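Local coordinates for protein putative aminooxidase (Propionibacterium acnes, PDB 2BA9) that probably isomerises polyunsaturated fatty acids to conjugated linoleic acid, using a bound flavin-adenine dinucleotide in a fold related to the flavin-containing amine oxidoreductases, at residues H41-P49 and D203-N213; L117-Y125 and H138-L149. All blocks are in the same frame, centred on the assembly; numbering follows the deposited sequence.

Contact 1 of 2, residues H41-P49 and D203-N213; sequences HVGGKCHSP and DGTQAMFEHLN. With FAD (flavin-adenine dinucleotide), chain D.
V42, C46 and S48 each approach the helical segment 203-213, their CA atoms nearest E210, Q206 and G204 in turn, so the irregular loop 41-49 runs against the helix in the reverse sense. The tightest pairing is C46 with Q206, whose CA atoms are 4.7 Å apart. A type II' turn from G43 to C46 interrupts the run, closed by C46 N on G43 O.

Q206 makes the largest single contribution to the contact. With CG anti to its backbone N (chi1 -174°) and the chain extended beyond it, its amide lies between the two arms of the loop and bonds both. Q206 NE2 donates almost straight to V42 O (3.1 Å, 173° at the hydrogen), the acceptor lying in the amide plane. Q206 OE1 receives S48 N at 2.9 Å, but from well above its carbonyl plane. With NE2 and OE1 both engaged, the rotation of the amide is fixed. The serine answers from its own side chain: S48 OG accepts Q206 N at 3.0 Å while also bonding E57.

Apolar contacts flank these bonds. C46 SG reaches F209 CE2 at 3.7 Å and approaches the ring obliquely, a sulfur-aromatic contact, and V42 CG2 rests on E210 CA at 3.8 Å.

On the cofactor side, K45 N donates to FAD O1A, and the lysine chain bends back so that K45 NZ meets FAD O2A at 2.6 Å; E401 pairs with the same NZ. The loop thereby contributes to the pyrophosphate site, as in related flavoenzymes of Rossmann type. It follows strand 33-36 and leads to strand 50-51, while F209 also packs on helices 16-28, 68-77 and 408-423.

Contact 2 of 2, residues L117-Y125 and H138-L149; sequences LGQLLATKY and HEDLMLPFDEFL
Y125 reaches from just beyond the end of helix 106-122 toward segment 138-149, forming an aromatic cluster with H138 and F148. From CB, CG lies anti to the carbonyl carbon (chi1 -59°), which turns the ring toward H138 and F148. Y125 CD1 lies beside H138 CG and CB. Next along that edge, Y125 CE1 stands over the centre of the H138 imidazole, 3.6 Å from H138 ND1, in an edge-to-face pair with planes at 82°. On the far side F148 CE1 comes over one face, 3.6 Å from Y125 CE2, offset toward the rim; the two rings are oblique. CG of K124 covers the opposite face. At the tip, Y125 OH donates at 2.6 Å to D140 OD2, which receives it on its anti lone pair, away from the other carboxylate oxygen; the hydroxyl also bonds N152.

K124 NZ donates to the same OH, bonds N152 OD1 and shares a bridging water with D140 OD2; the direct salt bridge from K124 NZ to D140 OD2 is long, 3.8 Å. H138 ND1 accepts D140 N in the ring plane, which constrains the rotation of the imidazole whose face meets Y125.

Further back, L117 CD1 lies 3.7 Å from F148 CE2 and L117 CD2 meets L149 CD2. The helical segments 117-122 and 145-149 cross at 92°, their axes 13.6 Å apart, bridged by these side chains. Helix 178-184 packs against F148 and L141, and helix 158-161 against L117 and L149.

Both contacts are largely buried, yet they lie on opposite sides of the chain's centre, with nearest atoms about 20 Å apart. Contact 2 is nested along the sequence inside the long loop that contact 1 closes, which joins segments 154 residues apart against 13. Contact 1 holds a cofactor-binding loop against a helix, largely through amide and backbone hydrogen bonds. Contact 2, farther from the centre, joins the end of one helix and the turn after it to a loop and the start of another helix. Aromatic and leucine packing dominates there, and an exposed lysine meets a buried tyrosine-aspartate pair, with one water between lysine and aspartate. Only contact 1 touches the cofactor.

Contact 1 of 2, residues H41-P49 and D203-N213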
loop_
_atom_site.group_PDB
_atom_site.type_symbol
_atom_site.label_atom_id
_atom_site.label_comp_id
_atom_site.label_asym_id
_atom_site.label_seq_id
_atom_site.Cartn_x
_atom_site.Cartn_y
_atom_site.Cartn_z
ATOM N N HIS A 41 15.054 -7.166 -8.715
ATOM C CA HIS A 41 15.183 -6.296 -7.568
ATOM C C HIS A 41 14.167 -6.625 -6.479
ATOM O O HIS A 41 13.183 -7.347 -6.693
ATOM C CB HIS A 41 15.105 -4.804 -7.978
ATOM C CG HIS A 41 13.814 -4.409 -8.631
ATOM N ND1 HIS A 41 13.622 -4.458 -9.997
ATOM C CD2 HIS A 41 12.651 -3.951 -8.104
ATOM C CE1 HIS A 41 12.393 -4.060 -10.280
ATOM N NE2 HIS A 41 11.787 -3.735 -9.154
ATOM N N VAL A 42 14.447 -6.096 -5.301
ATOM C CA VAL A 42 13.684 -6.387 -4.097
ATOM C C VAL A 42 13.152 -5.070 -3.508
ATOM O O VAL A 42 13.776 -4.018 -3.631
ATOM C CB VAL A 42 14.542 -7.169 -3.053
ATOM C CG1 VAL A 42 15.146 -8.440 -3.662
ATOM C CG2 VAL A 42 15.630 -6.276 -2.443
ATOM N N GLY A 43 11.993 -5.144 -2.864
ATOM C CA GLY A 43 11.354 -3.979 -2.285
ATOM C C GLY A 43 9.968 -3.737 -2.852
ATOM O O GLY A 43 9.152 -3.014 -2.242
ATOM N N GLY A 44 9.689 -4.340 -4.014
ATOM C CA GLY A 44 8.425 -4.108 -4.719
ATOM C C GLY A 44 8.095 -2.631 -4.916
ATOM O O GLY A 44 8.796 -1.913 -5.654
ATOM N N LYS A 45 7.035 -2.176 -4.248
ATOM C CA LYS A 45 6.538 -0.803 -4.412
ATOM C C LYS A 45 7.198 0.196 -3.438
ATOM O O LYS A 45 6.879 1.391 -3.434
ATOM C CB LYS A 45 5.003 -0.768 -4.332
ATOM C CG LYS A 45 4.333 -1.533 -5.476
ATOM C CD LYS A 45 2.865 -1.166 -5.637
ATOM C CE LYS A 45 1.996 -1.817 -4.558
ATOM N NZ LYS A 45 1.808 -3.281 -4.784
ATOM N N CYS A 46 8.113 -0.314 -2.618
ATOM C CA CYS A 46 9.156 0.505 -2.009
ATOM C C CYS A 46 10.297 0.528 -3.011
ATOM O O CYS A 46 11.125 -0.392 -3.042
ATOM C CB CYS A 46 9.622 -0.083 -0.692
ATOM S SG CYS A 46 8.353 -0.064 0.575
ATOM N N HIS A 47 10.319 1.574 -3.835
ATOM C CA HIS A 47 11.164 1.615 -5.026
ATOM C C HIS A 47 11.811 2.967 -5.147
ATOM O O HIS A 47 11.135 3.961 -5.463
ATOM C CB HIS A 47 10.322 1.326 -6.260
ATOM C CG HIS A 47 11.119 0.920 -7.456
ATOM N ND1 HIS A 47 11.761 -0.296 -7.538
ATOM C CD2 HIS A 47 11.377 1.562 -8.618
ATOM C CE1 HIS A 47 12.377 -0.387 -8.703
ATOM N NE2 HIS A 47 12.152 0.724 -9.381
ATOM N N SER A 48 13.126 2.993 -4.944
ATOM C CA SER A 48 13.874 4.233 -4.790
ATOM C C SER A 48 15.085 4.311 -5.741
ATOM O O SER A 48 16.209 4.009 -5.344
ATOM C CB SER A 48 14.340 4.353 -3.335
ATOM O OG SER A 48 13.314 3.944 -2.437
ATOM N N PRO A 49 14.858 4.718 -7.003
ATOM C CA PRO A 49 15.972 4.850 -7.941
ATOM C C PRO A 49 16.831 6.097 -7.750
ATOM O O PRO A 49 16.471 7.012 -7.015
ATOM C CB PRO A 49 15.287 4.886 -9.315
ATOM C CG PRO A 49 13.813 4.680 -9.066
ATOM C CD PRO A 49 13.574 5.045 -7.645
ATOM N N ASP A 203 17.973 7.393 1.961
ATOM C CA ASP A 203 18.320 6.417 0.927
ATOM C C ASP A 203 17.099 5.668 0.421
ATOM O O ASP A 203 17.219 4.616 -0.209
ATOM C CB ASP A 203 19.384 5.447 1.450
ATOM C CG ASP A 203 20.767 6.089 1.511
ATOM O OD1 ASP A 203 21.310 6.453 0.429
ATOM O OD2 ASP A 203 21.305 6.236 2.633
ATOM N N GLY A 204 15.923 6.215 0.698
ATOM C CA GLY A 204 14.681 5.684 0.166
ATOM C C GLY A 204 14.087 4.545 0.969
ATOM O O GLY A 204 14.807 3.828 1.693
ATOM N N THR A 205 12.767 4.383 0.848
ATOM C CA THR A 205 12.085 3.294 1.522
ATOM C C THR A 205 12.663 1.953 1.042
ATOM O O THR A 205 12.733 1.009 1.824
ATOM C CB THR A 205 10.549 3.322 1.331
ATOM O OG1 THR A 205 10.234 3.383 -0.065
ATOM C CG2 THR A 205 9.926 4.522 2.038
ATOM N N GLN A 206 13.119 1.890 -0.217
ATOM C CA GLN A 206 13.649 0.641 -0.778
ATOM C C GLN A 206 14.893 0.145 -0.028
ATOM O O GLN A 206 15.091 -1.061 0.108
ATOM C CB GLN A 206 13.964 0.805 -2.266
ATOM C CG GLN A 206 14.397 -0.502 -2.966
ATOM C CD GLN A 206 14.644 -0.344 -4.462
ATOM O OE1 GLN A 206 14.927 0.763 -4.949
ATOM N NE2 GLN A 206 14.530 -1.453 -5.205
ATOM N N ALA A 207 15.705 1.080 0.480
ATOM C CA ALA A 207 17.008 0.758 1.079
ATOM C C ALA A 207 16.938 -0.291 2.179
ATOM O O ALA A 207 17.742 -1.214 2.200
ATOM C CB ALA A 207 17.673 2.021 1.622
ATOM N N MET A 208 15.987 -0.130 3.101
ATOM C CA MET A 208 15.895 -1.001 4.268
ATOM C C MET A 208 15.422 -2.420 3.938
ATOM O O MET A 208 15.728 -3.363 4.661
ATOM C CB MET A 208 15.009 -0.371 5.359
ATOM C CG MET A 208 13.558 -0.092 4.969
ATOM S SD MET A 208 12.823 1.163 6.059
ATOM C CE MET A 208 11.187 1.362 5.320
ATOM N N PHE A 209 14.674 -2.567 2.853
ATOM C CA PHE A 209 14.268 -3.881 2.381
ATOM C C PHE A 209 15.378 -4.534 1.546
ATOM O O PHE A 209 15.521 -5.751 1.537
ATOM C CB PHE A 209 12.957 -3.775 1.622
ATOM C CG PHE A 209 11.807 -3.389 2.493
ATOM C CD1 PHE A 209 11.270 -4.306 3.406
ATOM C CD2 PHE A 209 11.284 -2.113 2.445
ATOM C CE1 PHE A 209 10.207 -3.956 4.245
ATOM C CE2 PHE A 209 10.225 -1.753 3.266
ATOM C CZ PHE A 209 9.675 -2.682 4.169
ATOM N N GLU A 210 16.179 -3.721 0.860
ATOM C CA GLU A 210 17.407 -4.234 0.260
ATOM C C GLU A 210 18.303 -4.790 1.367
ATOM O O GLU A 210 18.783 -5.918 1.277
ATOM C CB GLU A 210 18.113 -3.151 -0.563
ATOM C CG GLU A 210 17.350 -2.793 -1.816
ATOM C CD GLU A 210 17.932 -1.608 -2.575
ATOM O OE1 GLU A 210 18.435 -0.633 -1.967
ATOM O OE2 GLU A 210 17.834 -1.641 -3.807
ATOM N N HIS A 211 18.465 -4.035 2.448
ATOM C CA HIS A 211 19.308 -4.479 3.554
ATOM C C HIS A 211 18.706 -5.656 4.336
ATOM O O HIS A 211 19.428 -6.550 4.761
ATOM C CB HIS A 211 19.587 -3.329 4.498
ATOM C CG HIS A 211 20.204 -2.144 3.833
ATOM N ND1 HIS A 211 20.078 -0.868 4.331
ATOM C CD2 HIS A 211 20.923 -2.036 2.687
ATOM C CE1 HIS A 211 20.716 -0.027 3.537
ATOM N NE2 HIS A 211 21.232 -0.710 2.530
ATOM N N LEU A 212 17.390 -5.660 4.523
ATOM C CA LEU A 212 16.727 -6.799 5.146
ATOM C C LEU A 212 17.038 -8.098 4.394
ATOM O O LEU A 212 17.348 -9.127 5.011
ATOM C CB LEU A 212 15.204 -6.591 5.213
ATOM C CG LEU A 212 14.372 -7.766 5.764
ATOM C CD1 LEU A 212 14.805 -8.176 7.201
ATOM C CD2 LEU A 212 12.896 -7.424 5.711
ATOM N N ASN A 213 16.910 -8.034 3.077
ATOM C CA ASN A 213 17.238 -9.133 2.178
ATOM C C ASN A 213 18.643 -9.636 2.444
ATOM O O ASN A 213 18.855 -10.830 2.632
ATOM C CB ASN A 213 17.109 -8.663 0.714
ATOM C CG ASN A 213 17.220 -9.802 -0.300
ATOM O OD1 ASN A 213 16.508 -10.798 -0.199
ATOM N ND2 ASN A 213 18.089 -9.633 -1.307
HETATM P PA FAD D . 4.648 -5.266 -3.439
HETATM O O1A FAD D . 5.340 -4.115 -2.770
HETATM O O2A FAD D . 3.846 -4.948 -4.684
HETATM O O5B FAD D . 5.754 -6.338 -3.878
HETATM C C5B FAD D . 5.301 -7.529 -4.478
HETATM C C4B FAD D . 6.474 -8.307 -5.038
HETATM O O4B FAD D . 5.996 -9.513 -5.599
HETATM C C3B FAD D . 7.216 -7.522 -6.122
HETATM O O3B FAD D . 8.591 -7.464 -5.817
HETATM C C2B FAD D . 6.911 -8.290 -7.387
HETATM O O2B FAD D . 7.921 -8.143 -8.387
HETATM C C1B FAD D . 6.648 -9.702 -6.834
HETATM N N9A FAD D . 5.841 -10.484 -7.787
HETATM C C8A FAD D . 4.629 -10.135 -8.346
HETATM N N7A FAD D . 4.237 -11.126 -9.195
HETATM C C5A FAD D . 5.185 -12.104 -9.180
HETATM C C6A FAD D . 5.318 -13.332 -9.859
HETATM N N6A FAD D . 4.205 -13.908 -10.420
HETATM N N1A FAD D . 6.426 -14.129 -9.590
HETATM C C2A FAD D . 7.422 -13.708 -8.721
HETATM N N3A FAD D . 7.282 -12.493 -8.063
HETATM C C4A FAD D . 6.202 -11.698 -8.299
HETATM N N1 FAD D . 3.165 2.319 1.939
HETATM C C2 FAD D . 3.256 2.901 3.188
HETATM O O2 FAD D . 3.324 2.192 4.192
HETATM N N3 FAD D . 3.241 4.277 3.306
HETATM C C4 FAD D . 3.167 5.070 2.180
HETATM O O4 FAD D . 3.175 6.303 2.321
HETATM C C4X FAD D . 3.089 4.483 0.913
HETATM N N5 FAD D . 2.990 5.246 -0.238
HETATM C C5X FAD D . 3.077 4.681 -1.496
HETATM C C6 FAD D . 3.119 5.485 -2.633
HETATM C C7 FAD D . 3.246 4.902 -3.892
HETATM C C7M FAD D . 3.305 5.801 -5.094
HETATM C C8 FAD D . 3.317 3.517 -4.011
HETATM C C8M FAD D . 3.450 2.841 -5.342
HETATM C C9 FAD D . 3.269 2.722 -2.869
HETATM C C9A FAD D . 3.139 3.289 -1.601
HETATM N N10 FAD D . 3.066 2.505 -0.435
HETATM C C10 FAD D . 3.110 3.095 0.807
HETATM C "C1'" FAD D . 2.604 1.088 -0.492
HETATM C "C2'" FAD D . 3.748 0.105 -0.278
HETATM O "O2'" FAD D . 4.878 0.416 -1.087
HETATM C "C3'" FAD D . 3.217 -1.286 -0.588
HETATM O "O3'" FAD D . 2.003 -1.500 0.136
HETATM C "C4'" FAD D . 4.250 -2.350 -0.253
HETATM O "O4'" FAD D . 5.345 -2.310 -1.159
HETATM C "C5'" FAD D . 3.562 -3.708 -0.261
HETATM O "O5'" FAD D . 4.517 -4.731 -0.262
HETATM P P FAD D . 4.128 -6.201 -0.823
HETATM O O1P FAD D . 5.335 -7.119 -0.781
HETATM O O2P FAD D . 2.992 -6.714 -0.009
HETATM O O3P FAD D . 3.712 -6.002 -2.361
HETATM O O HOH W 1 16.958 -4.466 -5.272
#

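Contact 2 of 2, residues L117-Y125 and H138-L149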
loop_
_atom_site.group_PDB
_atom_site.type_symbol
_atom_site.label_atom_id
_atom_site.label_comp_id
_atom_site.label_asym_id
_atom_site.label_seq_id
_atom_site.Cartn_x
_atom_site.Cartn_y
_atom_site.Cartn_z
ATOM N N LEU A 117 -15.855 11.011 15.884
ATOM C CA LEU A 117 -15.379 9.758 15.303
ATOM C C LEU A 117 -14.360 9.116 16.221
ATOM O O LEU A 117 -14.445 7.922 16.493
ATOM C CB LEU A 117 -14.758 9.980 13.917
ATOM C CG LEU A 117 -14.275 8.733 13.158
ATOM C CD1 LEU A 117 -15.393 7.714 12.958
ATOM C CD2 LEU A 117 -13.660 9.142 11.804
ATOM N N GLY A 118 -13.394 9.901 16.688
ATOM C CA GLY A 118 -12.361 9.374 17.573
ATOM C C GLY A 118 -12.977 8.632 18.743
ATOM O O GLY A 118 -12.545 7.549 19.096
ATOM N N GLN A 119 -14.016 9.207 19.330
ATOM C CA GLN A 119 -14.631 8.619 20.524
ATOM C C GLN A 119 -15.423 7.356 20.206
ATOM O O GLN A 119 -15.409 6.388 20.975
ATOM C CB GLN A 119 -15.492 9.661 21.223
ATOM C CG GLN A 119 -14.652 10.773 21.836
ATOM C CD GLN A 119 -13.753 10.276 22.976
ATOM O OE1 GLN A 119 -14.229 10.040 24.097
ATOM N NE2 GLN A 119 -12.447 10.130 22.701
ATOM N N LEU A 120 -16.097 7.364 19.066
ATOM C CA LEU A 120 -16.777 6.178 18.552
ATOM C C LEU A 120 -15.816 5.032 18.240
ATOM O O LEU A 120 -16.137 3.882 18.497
ATOM C CB LEU A 120 -17.549 6.517 17.283
ATOM C CG LEU A 120 -18.828 7.325 17.431
ATOM C CD1 LEU A 120 -19.153 7.952 16.074
ATOM C CD2 LEU A 120 -19.969 6.445 17.923
ATOM N N LEU A 121 -14.652 5.344 17.674
ATOM C CA LEU A 121 -13.660 4.317 17.346
ATOM C C LEU A 121 -13.126 3.628 18.610
ATOM O O LEU A 121 -12.768 2.445 18.585
ATOM C CB LEU A 121 -12.502 4.923 16.550
ATOM C CG LEU A 121 -12.803 5.320 15.099
ATOM C CD1 LEU A 121 -11.573 5.936 14.427
ATOM C CD2 LEU A 121 -13.314 4.097 14.324
ATOM N N ALA A 122 -13.079 4.377 19.708
ATOM C CA ALA A 122 -12.496 3.893 20.966
ATOM C C ALA A 122 -13.469 2.980 21.707
ATOM O O ALA A 122 -13.053 2.163 22.511
ATOM C CB ALA A 122 -12.097 5.071 21.847
ATOM N N THR A 123 -14.755 3.104 21.400
ATOM C CA THR A 123 -15.812 2.399 22.099
ATOM C C THR A 123 -16.673 1.511 21.172
ATOM O O THR A 123 -16.457 0.299 21.076
ATOM C CB THR A 123 -16.688 3.424 22.826
ATOM O OG1 THR A 123 -17.107 4.435 21.895
ATOM C CG2 THR A 123 -15.895 4.074 23.967
ATOM N N LYS A 124 -17.641 2.131 20.495
ATOM C CA LYS A 124 -18.588 1.435 19.622
ATOM C C LYS A 124 -17.915 0.493 18.617
ATOM O O LYS A 124 -18.445 -0.579 18.338
ATOM C CB LYS A 124 -19.444 2.464 18.881
ATOM C CG LYS A 124 -20.519 1.881 17.977
ATOM C CD LYS A 124 -21.346 2.994 17.343
ATOM C CE LYS A 124 -22.298 2.484 16.265
ATOM N NZ LYS A 124 -22.879 3.620 15.440
ATOM N N TYR A 125 -16.754 0.898 18.089
ATOM C CA TYR A 125 -16.023 0.129 17.065
ATOM C C TYR A 125 -14.670 -0.393 17.525
ATOM O O TYR A 125 -13.786 -0.635 16.701
ATOM C CB TYR A 125 -15.801 0.989 15.809
ATOM C CG TYR A 125 -17.089 1.474 15.193
ATOM C CD1 TYR A 125 -18.011 0.571 14.685
ATOM C CD2 TYR A 125 -17.377 2.831 15.112
ATOM C CE1 TYR A 125 -19.200 1.001 14.119
ATOM C CE2 TYR A 125 -18.565 3.281 14.556
ATOM C CZ TYR A 125 -19.477 2.363 14.063
ATOM O OH TYR A 125 -20.651 2.799 13.492
ATOM N N HIS A 138 -17.097 -4.889 12.911
ATOM C CA HIS A 138 -18.463 -4.376 13.027
ATOM C C HIS A 138 -19.069 -4.137 11.633
ATOM O O HIS A 138 -18.388 -3.619 10.752
ATOM C CB HIS A 138 -18.439 -3.050 13.795
ATOM C CG HIS A 138 -19.788 -2.578 14.240
ATOM N ND1 HIS A 138 -20.752 -2.130 13.363
ATOM C CD2 HIS A 138 -20.325 -2.465 15.476
ATOM C CE1 HIS A 138 -21.826 -1.772 14.042
ATOM N NE2 HIS A 138 -21.587 -1.954 15.324
ATOM N N GLU A 139 -20.344 -4.483 11.449
ATOM C CA GLU A 139 -20.988 -4.387 10.129
ATOM C C GLU A 139 -20.860 -2.998 9.487
ATOM O O GLU A 139 -20.717 -2.868 8.261
ATOM C CB GLU A 139 -22.462 -4.813 10.199
ATOM C CG GLU A 139 -23.358 -3.846 10.959
ATOM C CD GLU A 139 -24.631 -4.484 11.473
ATOM O OE1 GLU A 139 -25.054 -5.532 10.920
ATOM O OE2 GLU A 139 -25.207 -3.944 12.450
ATOM N N ASP A 140 -20.915 -1.961 10.313
ATOM C CA ASP A 140 -20.820 -0.592 9.816
ATOM C C ASP A 140 -19.513 -0.361 9.045
ATOM O O ASP A 140 -19.484 0.401 8.090
ATOM C CB ASP A 140 -20.925 0.412 10.963
ATOM C CG ASP A 140 -22.288 0.413 11.633
ATOM O OD1 ASP A 140 -23.242 -0.253 11.154
ATOM O OD2 ASP A 140 -22.393 1.088 12.671
ATOM N N LEU A 141 -18.445 -1.035 9.464
ATOM C CA LEU A 141 -17.124 -0.869 8.835
ATOM C C LEU A 141 -17.016 -1.540 7.462
ATOM O O LEU A 141 -16.057 -1.308 6.713
ATOM C CB LEU A 141 -16.034 -1.407 9.770
ATOM C CG LEU A 141 -15.853 -0.626 11.080
ATOM C CD1 LEU A 141 -15.007 -1.425 12.046
ATOM C CD2 LEU A 141 -15.234 0.724 10.807
ATOM N N MET A 142 -18.007 -2.363 7.145
ATOM C CA MET A 142 -18.093 -3.040 5.846
ATOM C C MET A 142 -18.689 -2.147 4.743
ATOM O O MET A 142 -18.651 -2.503 3.559
ATOM C CB MET A 142 -18.923 -4.308 6.008
ATOM C CG MET A 142 -18.368 -5.261 7.052
ATOM S SD MET A 142 -19.197 -6.845 7.053
ATOM C CE MET A 142 -18.456 -7.623 8.508
ATOM N N LEU A 143 -19.227 -0.996 5.150
ATOM C CA LEU A 143 -19.798 -0.004 4.249
ATOM C C LEU A 143 -18.710 0.895 3.654
ATOM O O LEU A 143 -17.657 1.064 4.260
ATOM C CB LEU A 143 -20.782 0.885 5.012
ATOM C CG LEU A 143 -22.089 0.253 5.457
ATOM C CD1 LEU A 143 -22.883 1.176 6.425
ATOM C CD2 LEU A 143 -22.906 -0.102 4.196
ATOM N N PRO A 144 -18.976 1.504 2.470
ATOM C CA PRO A 144 -18.037 2.518 1.985
ATOM C C PRO A 144 -17.837 3.610 3.048
ATOM O O PRO A 144 -18.769 3.916 3.817
ATOM C CB PRO A 144 -18.705 3.057 0.719
ATOM C CG PRO A 144 -19.662 1.991 0.289
ATOM C CD PRO A 144 -20.110 1.315 1.544
ATOM N N PHE A 145 -16.622 4.163 3.105
ATOM C CA PHE A 145 -16.241 5.085 4.184
ATOM C C PHE A 145 -17.215 6.235 4.404
ATOM O O PHE A 145 -17.518 6.548 5.552
ATOM C CB PHE A 145 -14.827 5.627 3.973
ATOM C CG PHE A 145 -14.228 6.300 5.203
ATOM C CD1 PHE A 145 -14.039 5.596 6.374
ATOM C CD2 PHE A 145 -13.792 7.622 5.147
ATOM C CE1 PHE A 145 -13.483 6.208 7.500
ATOM C CE2 PHE A 145 -13.222 8.238 6.263
ATOM C CZ PHE A 145 -13.068 7.524 7.436
ATOM N N ASP A 146 -17.707 6.851 3.326
ATOM C CA ASP A 146 -18.648 7.974 3.463
ATOM C C ASP A 146 -19.962 7.528 4.071
ATOM O O ASP A 146 -20.567 8.278 4.846
ATOM C CB ASP A 146 -18.948 8.653 2.118
ATOM C CG ASP A 146 -17.846 9.590 1.663
ATOM O OD1 ASP A 146 -17.164 10.215 2.518
ATOM O OD2 ASP A 146 -17.674 9.706 0.428
ATOM N N GLU A 147 -20.425 6.340 3.681
ATOM C CA GLU A 147 -21.655 5.770 4.237
ATOM C C GLU A 147 -21.475 5.481 5.730
ATOM O O GLU A 147 -22.320 5.813 6.550
ATOM C CB GLU A 147 -22.054 4.498 3.481
ATOM C CG GLU A 147 -22.652 4.786 2.114
ATOM C CD GLU A 147 -23.092 3.528 1.386
ATOM O OE1 GLU A 147 -23.671 2.626 2.053
ATOM O OE2 GLU A 147 -22.852 3.453 0.153
ATOM N N PHE A 148 -20.348 4.868 6.071
ATOM C CA PHE A 148 -19.960 4.676 7.471
ATOM C C PHE A 148 -20.031 5.991 8.263
ATOM O O PHE A 148 -20.643 6.049 9.332
ATOM C CB PHE A 148 -18.550 4.060 7.536
ATOM C CG PHE A 148 -17.903 4.138 8.896
ATOM C CD1 PHE A 148 -18.185 3.196 9.870
ATOM C CD2 PHE A 148 -17.020 5.168 9.199
ATOM C CE1 PHE A 148 -17.590 3.267 11.140
ATOM C CE2 PHE A 148 -16.415 5.246 10.457
ATOM C CZ PHE A 148 -16.702 4.288 11.429
ATOM N N LEU A 149 -19.400 7.043 7.731
ATOM C CA LEU A 149 -19.424 8.371 8.363
ATOM C C LEU A 149 -20.847 8.936 8.488
ATOM O O LEU A 149 -21.250 9.427 9.559
ATOM C CB LEU A 149 -18.525 9.352 7.586
ATOM C CG LEU A 149 -17.007 9.148 7.655
ATOM C CD1 LEU A 149 -16.232 10.262 6.922
ATOM C CD2 LEU A 149 -16.515 9.025 9.091
HETATM O O HOH W 2 -24.337 1.833 14.112
#